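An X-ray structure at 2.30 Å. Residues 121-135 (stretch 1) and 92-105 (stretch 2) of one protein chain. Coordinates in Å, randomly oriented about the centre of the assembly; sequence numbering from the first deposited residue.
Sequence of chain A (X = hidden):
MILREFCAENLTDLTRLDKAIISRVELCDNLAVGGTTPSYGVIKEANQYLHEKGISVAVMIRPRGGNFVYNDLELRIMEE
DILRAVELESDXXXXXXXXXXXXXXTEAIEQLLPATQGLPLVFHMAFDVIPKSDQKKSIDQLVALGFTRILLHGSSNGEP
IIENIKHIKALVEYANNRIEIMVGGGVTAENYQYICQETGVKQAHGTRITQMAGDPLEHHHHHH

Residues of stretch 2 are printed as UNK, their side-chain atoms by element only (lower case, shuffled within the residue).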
# COMPACT_ATOMS: atom_id res chain seq x y z
N LEU A 121 -13.07 17.09 2.61
CA LEU A 121 -12.84 15.93 3.46
C LEU A 121 -13.99 14.94 3.47
O LEU A 121 -15.16 15.33 3.52
CB LEU A 121 -12.56 16.38 4.90
CG LEU A 121 -11.31 17.23 5.13
CD1 LEU A 121 -11.32 17.75 6.57
CD2 LEU A 121 -10.06 16.40 4.87
N VAL A 122 -13.65 13.66 3.42
CA VAL A 122 -14.65 12.60 3.46
C VAL A 122 -14.30 11.59 4.54
O VAL A 122 -13.14 11.20 4.70
CB VAL A 122 -14.81 11.91 2.07
CG1 VAL A 122 -13.50 11.85 1.35
CG2 VAL A 122 -15.40 10.52 2.23
N PHE A 123 -15.32 11.20 5.31
CA PHE A 123 -15.21 10.22 6.40
C PHE A 123 -15.64 8.89 5.76
O PHE A 123 -16.72 8.79 5.17
CB PHE A 123 -16.15 10.63 7.55
CG PHE A 123 -15.79 10.02 8.89
CD1 PHE A 123 -16.20 8.73 9.23
CD2 PHE A 123 -15.00 10.72 9.78
CE1 PHE A 123 -15.82 8.15 10.44
CE2 PHE A 123 -14.62 10.15 11.00
CZ PHE A 123 -15.03 8.86 11.33
N HIS A 124 -14.79 7.86 5.87
CA HIS A 124 -15.11 6.58 5.24
C HIS A 124 -15.93 5.56 6.04
O HIS A 124 -16.54 5.90 7.06
CB HIS A 124 -13.82 5.93 4.74
CG HIS A 124 -12.76 5.79 5.78
ND1 HIS A 124 -13.00 5.22 7.02
CD2 HIS A 124 -11.44 6.11 5.77
CE1 HIS A 124 -11.88 5.19 7.71
NE2 HIS A 124 -10.91 5.72 6.98
N MSE A 125 -15.94 4.33 5.55
CA MSE A 125 -16.67 3.19 6.12
C MSE A 125 -16.56 3.05 7.65
O MSE A 125 -17.34 2.33 8.27
CB MSE A 125 -16.20 1.90 5.43
CG MSE A 125 -17.31 0.95 4.93
SE MSE A 125 -18.04 1.32 3.13
CE MSE A 125 -16.62 0.56 2.05
N ALA A 126 -15.59 3.72 8.26
CA ALA A 126 -15.46 3.64 9.71
C ALA A 126 -16.74 4.15 10.37
O ALA A 126 -17.03 3.85 11.53
CB ALA A 126 -14.27 4.46 10.19
N PHE A 127 -17.51 4.94 9.61
CA PHE A 127 -18.76 5.50 10.11
C PHE A 127 -19.74 4.41 10.54
O PHE A 127 -20.47 4.58 11.51
CB PHE A 127 -19.42 6.37 9.04
CG PHE A 127 -20.62 7.13 9.53
CD1 PHE A 127 -20.46 8.36 10.17
CD2 PHE A 127 -21.90 6.62 9.37
CE1 PHE A 127 -21.57 9.06 10.65
CE2 PHE A 127 -23.01 7.31 9.84
CZ PHE A 127 -22.85 8.54 10.48
N ASP A 128 -19.76 3.29 9.82
CA ASP A 128 -20.67 2.20 10.13
C ASP A 128 -20.40 1.51 11.47
O ASP A 128 -21.29 0.84 12.00
CB ASP A 128 -20.65 1.15 9.01
CG ASP A 128 -21.07 1.72 7.66
OD1 ASP A 128 -22.21 2.22 7.54
OD2 ASP A 128 -20.26 1.67 6.71
N VAL A 129 -19.18 1.66 12.01
CA VAL A 129 -18.80 1.05 13.29
C VAL A 129 -19.46 1.79 14.45
O VAL A 129 -19.61 1.26 15.55
CB VAL A 129 -17.26 1.07 13.50
CG1 VAL A 129 -16.90 0.45 14.86
CG2 VAL A 129 -16.57 0.32 12.38
N ILE A 130 -19.83 3.05 14.20
CA ILE A 130 -20.48 3.88 15.21
C ILE A 130 -21.83 3.26 15.60
O ILE A 130 -22.61 2.84 14.74
CB ILE A 130 -20.68 5.31 14.66
CG1 ILE A 130 -19.32 5.90 14.30
CG2 ILE A 130 -21.40 6.18 15.69
CD1 ILE A 130 -19.39 7.31 13.76
N PRO A 131 -22.12 3.17 16.90
CA PRO A 131 -23.42 2.59 17.30
C PRO A 131 -24.55 3.37 16.63
O PRO A 131 -24.58 4.60 16.68
CB PRO A 131 -23.41 2.71 18.83
CG PRO A 131 -22.42 3.81 19.10
CD PRO A 131 -21.34 3.56 18.09
N LYS A 132 -25.47 2.64 16.00
CA LYS A 132 -26.60 3.22 15.28
C LYS A 132 -27.34 4.32 16.02
O LYS A 132 -27.95 5.19 15.39
CB LYS A 132 -27.59 2.12 14.86
CG LYS A 132 -26.96 0.96 14.07
CD LYS A 132 -26.12 1.44 12.87
CE LYS A 132 -25.24 0.33 12.27
NZ LYS A 132 -24.33 0.80 11.17
N SER A 133 -27.28 4.31 17.35
CA SER A 133 -27.96 5.34 18.12
C SER A 133 -27.18 6.66 18.10
O SER A 133 -27.79 7.73 18.13
CB SER A 133 -28.17 4.88 19.56
OG SER A 133 -26.94 4.70 20.24
N ASP A 134 -25.85 6.58 18.04
CA ASP A 134 -24.99 7.77 18.02
C ASP A 134 -24.63 8.18 16.60
O ASP A 134 -23.80 9.07 16.39
CB ASP A 134 -23.70 7.51 18.80
CG ASP A 134 -23.94 7.00 20.20
OD1 ASP A 134 -24.43 5.86 20.35
OD2 ASP A 134 -23.65 7.75 21.17
N GLN A 135 -25.27 7.54 15.63
CA GLN A 135 -25.04 7.79 14.22
C GLN A 135 -25.36 9.24 13.81
O GLN A 135 -24.54 9.93 13.21
CB GLN A 135 -25.92 6.86 13.40
CG GLN A 135 -25.33 6.37 12.11
CD GLN A 135 -24.57 5.08 12.29
OE1 GLN A 135 -24.80 4.12 11.56
NE2 GLN A 135 -23.67 5.05 13.26
N UNK A 92 -9.49 15.51 -2.93
CA UNK A 92 -10.15 15.21 -1.67
C UNK A 92 -9.34 14.24 -0.83
O UNK A 92 -8.50 13.51 -1.35
c UNK A 92 -11.54 14.64 -1.94
N UNK A 93 -9.60 14.23 0.47
CA UNK A 93 -8.91 13.34 1.39
C UNK A 93 -9.95 12.46 2.07
O UNK A 93 -11.00 12.94 2.49
c UNK A 93 -6.62 16.07 2.97
c UNK A 93 -7.23 15.26 1.83
c UNK A 93 -8.14 14.17 2.42
c UNK A 93 -6.14 14.64 0.96
N UNK A 94 -9.65 11.16 2.17
CA UNK A 94 -10.56 10.19 2.78
C UNK A 94 -9.92 9.63 4.05
O UNK A 94 -8.86 9.00 3.99
c UNK A 94 -11.96 8.16 2.33
c UNK A 94 -11.16 9.57 0.42
c UNK A 94 -10.83 9.03 1.80
N UNK A 95 -10.55 9.87 5.19
CA UNK A 95 -10.00 9.38 6.45
C UNK A 95 -11.11 9.02 7.44
O UNK A 95 -12.29 9.27 7.19
c UNK A 95 -9.08 10.43 7.08
c UNK A 95 -10.09 12.63 6.48
c UNK A 95 -9.72 11.71 7.62
c UNK A 95 -8.75 12.41 8.56
N UNK A 96 -10.72 8.44 8.57
CA UNK A 96 -11.71 8.08 9.57
C UNK A 96 -11.02 7.68 10.85
O UNK A 96 -10.23 6.74 10.86
N UNK A 97 -11.31 8.39 11.93
CA UNK A 97 -10.70 8.10 13.22
C UNK A 97 -11.78 7.91 14.28
O UNK A 97 -12.68 8.74 14.42
c UNK A 97 -8.85 8.77 14.78
c UNK A 97 -8.14 11.02 12.81
c UNK A 97 -9.78 9.25 13.67
c UNK A 97 -8.95 9.76 12.49
N UNK A 98 -11.69 6.82 15.03
CA UNK A 98 -12.66 6.52 16.08
C UNK A 98 -11.98 6.27 17.40
O UNK A 98 -10.82 5.88 17.45
c UNK A 98 -13.47 5.28 15.73
c UNK A 98 -14.28 5.24 14.43
c UNK A 98 -14.96 3.89 14.34
c UNK A 98 -15.31 6.37 14.41
N UNK A 99 -12.72 6.49 18.49
CA UNK A 99 -12.22 6.27 19.84
C UNK A 99 -12.47 4.80 20.17
O UNK A 99 -13.19 4.11 19.44
c UNK A 99 -12.98 7.13 20.87
o UNK A 99 -14.37 6.76 20.87
c UNK A 99 -12.86 8.62 20.53
N UNK A 100 -11.88 4.34 21.27
CA UNK A 100 -12.03 2.96 21.71
C UNK A 100 -13.50 2.58 21.91
O UNK A 100 -13.86 1.41 21.85
o UNK A 100 -11.76 3.54 24.06
c UNK A 100 -11.25 2.73 23.01
N UNK A 101 -14.34 3.58 22.15
CA UNK A 101 -15.77 3.33 22.34
C UNK A 101 -16.57 3.51 21.04
O UNK A 101 -17.79 3.70 21.07
c UNK A 101 -15.76 5.64 23.40
c UNK A 101 -16.33 4.24 23.45
n UNK A 101 -14.60 5.83 24.05
o UNK A 101 -16.33 6.54 22.79
N UNK A 102 -15.87 3.43 19.91
CA UNK A 102 -16.49 3.53 18.60
C UNK A 102 -17.22 4.82 18.29
O UNK A 102 -18.24 4.83 17.60
c UNK A 102 -16.77 1.03 18.47
c UNK A 102 -17.46 2.36 18.42
o UNK A 102 -17.34 0.04 18.92
n UNK A 102 -15.53 0.99 17.99
N UNK A 103 -16.69 5.92 18.80
CA UNK A 103 -17.28 7.23 18.54
C UNK A 103 -16.27 8.04 17.76
O UNK A 103 -15.08 7.70 17.73
n UNK A 103 -20.81 6.52 21.02
c UNK A 103 -17.62 7.93 19.86
c UNK A 103 -19.99 6.89 19.98
c UNK A 103 -18.86 7.39 20.51
c UNK A 103 -20.19 6.80 22.16
n UNK A 103 -19.01 7.33 21.88
N UNK A 104 -16.73 9.10 17.11
CA UNK A 104 -15.82 9.92 16.34
C UNK A 104 -14.81 10.60 17.24
O UNK A 104 -15.17 11.29 18.19
c UNK A 104 -16.59 11.00 15.55
c UNK A 104 -18.21 11.28 13.62
c UNK A 104 -17.46 10.33 14.49
c UNK A 104 -15.62 11.97 14.91
N UNK A 105 -13.53 10.39 16.95
CA UNK A 105 -12.47 11.00 17.73
C UNK A 105 -12.24 12.41 17.22
O UNK A 105 -11.35 12.65 16.39
c UNK A 105 -10.10 10.64 18.59
o UNK A 105 -9.21 9.84 18.94
o UNK A 105 -10.15 11.82 19.01
c UNK A 105 -11.17 10.18 17.61
O HOH W 1 -8.38 6.50 8.22

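Position 92 has one side-chain carbon, lying sideways to stretch 1. It is Ala-92.

Position 93 has four carbons, forked at the second. Its CB lies 3.8 Å from Leu-121 CD2, and its backbone O accepts a hydrogen bond from Val-122 N at 2.9 Å. It is Leu-93.

Position 94 has one carbon carrying two more. One tip is 3.4 Å from Val-122 CG1, the other 3.8 Å from His-124 CB. This is Val-94.

Position 95 again has four carbons forked at the second. One tip is 4.1 Å from Leu-121 CD2. Its backbone N donates to Val-122 O at 3.0 Å, and its O accepts from His-124 N at 3.2 Å. It is Leu-95.

Position 96 has no side-chain atoms. Its CA sits over the face of the Phe-123 ring, 4.0 Å from the centroid. An ideal CB would clash with His-124 CE1 at 2.3 Å. It is Gly-96. Water 1 donates to Gly-96 O at 3.2 Å and hydrogen-bonds His-124 NE2 at 2.9 Å.

Position 97 has four carbons, forked at the first with one arm two carbons long. The CA-to-CB bond points away from stretch 1. It is Ile-97.

Position 98 has four carbons forked at the second. One tip is 3.7 Å from Val-129 CB; the other is 4.0 Å from both Phe-123 CZ and Ile-130 CG1. It is Leu-98.

Position 99 has one carbon carrying an oxygen and a carbon, out of reach of stretch 1. It is Thr-99, which opens a type I turn.

Position 100 has a carbon, then an oxygen, and is exposed. It is Ser-100.

Position 101 has two carbons, the second carrying O and N. It is Asn-101; its OD1 accepts from Thr-99 OG1 at 2.8 Å.

Position 102 has the same pattern. Its side-chain nitrogen is 3.5 Å from Val-129 CG1. It is Asn-102, which closes the turn.

Position 103 has a carbon and a five-membered ring of three carbons and two nitrogens. One nitrogen lies 3.1 Å from Asp-134 OD2. It is His-103.

Position 104 has four carbons, forked at the first with one two-carbon arm. The inner carbon of that arm is 3.7 Å from Ile-130 CD1. It is Ile-104.

Position 105 has two carbons, the second carrying two oxygens. It is Asp-105, capping a helix elsewhere in the structure.

The contact begins as two parallel strands joined by three backbone hydrogen bonds. Beyond them, Phe-123, Ile-130, Leu-98 and Ile-104 form an apolar cluster. The bare Gly-96 leaves room for the His-124 ring.

Stretch 2 92-105: ALVLGILTSNNHID
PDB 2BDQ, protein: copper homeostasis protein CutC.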